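Local coordinates for nisin biosynthesis protein NisC (Lactococcus lactis subsp. lactis, PDB 2G0D) that catalyses the zinc-dependent cyclisation that forms the thioether rings of the lantibiotic nisin, at residues D319-M322 and G326-G329. Sequence-based numbering, arbitrary orientation.
Sequences DSYM and GYSG
The backbone of Ser320-Met322 passes over the first turn of helix 327-341, where Tyr327 N donates a nearly straight hydrogen bond to Ser320 O (2.8 Å). Gly326, at the N-cap, has no side chain to cap the first turn; loop carbonyls lie there instead, and a CB here would run into those of Ser320 and Met322. The hydroxyl of Ser328 sits beside its own backbone N (chi1 -73°) and donates a hydrogen bond to Tyr321 O (OG to O 2.7 Å), which Ser328 N also reaches weakly (3.3 Å), though that oxygen's place is uncertain. Beside them the two tyrosine side chains run the same way as an oblique pair, Tyr321 CE1 resting 3.6 Å from Tyr327 CD2 with the ring planes at 85°. Phe353 of helix 347-355 touches both side chains, so the pair lies between this loop-helix junction and that helix. The unbranched thioether chain of Met322 packs CG 3.5 Å from Gly326 N. Its nearest atom comes to about 4 Å from the zinc ion, whose ligands include Cys324 and His325 in the intervening turn. The loop carbonyls would be expected to suit the partial positive charge of the helix start, and the bonded turn probably holds those two zinc ligands in place.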
loop_
_atom_site.group_PDB
_atom_site.type_symbol
_atom_site.label_atom_id
_atom_site.label_comp_id
_atom_site.label_asym_id
_atom_site.label_seq_id
_atom_site.Cartn_x
_atom_site.Cartn_y
_atom_site.Cartn_z
ATOM N N ASP A 319 -10.833 9.989 11.939
ATOM C CA ASP A 319 -10.692 10.267 13.374
ATOM C C ASP A 319 -9.278 10.130 13.939
ATOM O O ASP A 319 -9.096 10.103 15.147
ATOM C CB ASP A 319 -11.656 9.415 14.202
ATOM C CG ASP A 319 -11.470 7.928 13.982
ATOM O OD1 ASP A 319 -10.457 7.501 13.380
ATOM O OD2 ASP A 319 -12.369 7.177 14.404
ATOM N N SER A 320 -8.282 10.013 13.066
ATOM C CA SER A 320 -6.902 10.029 13.494
ATOM C C SER A 320 -5.981 10.474 12.356
ATOM O O SER A 320 -6.428 10.746 11.225
ATOM C CB SER A 320 -6.466 8.658 14.051
ATOM O OG SER A 320 -6.173 7.742 13.013
ATOM N N TYR A 321 -4.703 10.565 12.693
ATOM C CA TYR A 321 -3.660 10.955 11.752
ATOM C C TYR A 321 -2.804 9.781 11.217
ATOM O O TYR A 321 -1.765 10.007 10.594
ATOM C CB TYR A 321 -2.787 12.040 12.400
ATOM C CG TYR A 321 -3.496 13.396 12.432
ATOM C CD1 TYR A 321 -3.423 14.268 11.349
ATOM C CD2 TYR A 321 -4.267 13.781 13.537
ATOM C CE1 TYR A 321 -4.104 15.504 11.356
ATOM C CE2 TYR A 321 -4.942 15.000 13.564
ATOM C CZ TYR A 321 -4.853 15.866 12.472
ATOM O OH TYR A 321 -5.515 17.092 12.508
ATOM N N MET A 322 -3.247 8.546 11.441
ATOM C CA MET A 322 -2.517 7.360 10.970
ATOM C C MET A 322 -2.505 7.304 9.445
ATOM O O MET A 322 -3.278 8.014 8.766
ATOM C CB MET A 322 -3.136 6.054 11.498
ATOM C CG MET A 322 -4.223 5.519 10.579
ATOM S SD MET A 322 -5.029 4.024 11.070
ATOM C CE MET A 322 -4.382 2.798 10.009
ATOM N N GLY A 326 -6.300 7.011 8.212
ATOM C CA GLY A 326 -6.293 8.311 8.862
ATOM C C GLY A 326 -5.823 9.417 7.926
ATOM O O GLY A 326 -5.622 9.218 6.725
ATOM N N TYR A 327 -5.637 10.591 8.498
ATOM C CA TYR A 327 -5.381 11.778 7.708
ATOM C C TYR A 327 -3.965 11.856 7.077
ATOM O O TYR A 327 -3.799 12.462 6.000
ATOM C CB TYR A 327 -5.709 13.027 8.555
ATOM C CG TYR A 327 -5.916 14.262 7.703
ATOM C CD1 TYR A 327 -6.892 14.296 6.721
ATOM C CD2 TYR A 327 -5.105 15.385 7.867
ATOM C CE1 TYR A 327 -7.091 15.437 5.928
ATOM C CE2 TYR A 327 -5.284 16.517 7.073
ATOM C CZ TYR A 327 -6.276 16.532 6.109
ATOM O OH TYR A 327 -6.433 17.649 5.322
ATOM N N SER A 328 -2.947 11.265 7.725
ATOM C CA SER A 328 -1.601 11.272 7.125
ATOM C C SER A 328 -1.573 10.523 5.785
ATOM O O SER A 328 -0.843 10.901 4.850
ATOM C CB SER A 328 -0.529 10.735 8.089
ATOM O OG SER A 328 -0.274 11.692 9.114
ATOM N N GLY A 329 -2.393 9.476 5.664
ATOM C CA GLY A 329 -2.464 8.735 4.388
ATOM C C GLY A 329 -3.058 9.575 3.278
ATOM O O GLY A 329 -2.548 9.575 2.181
#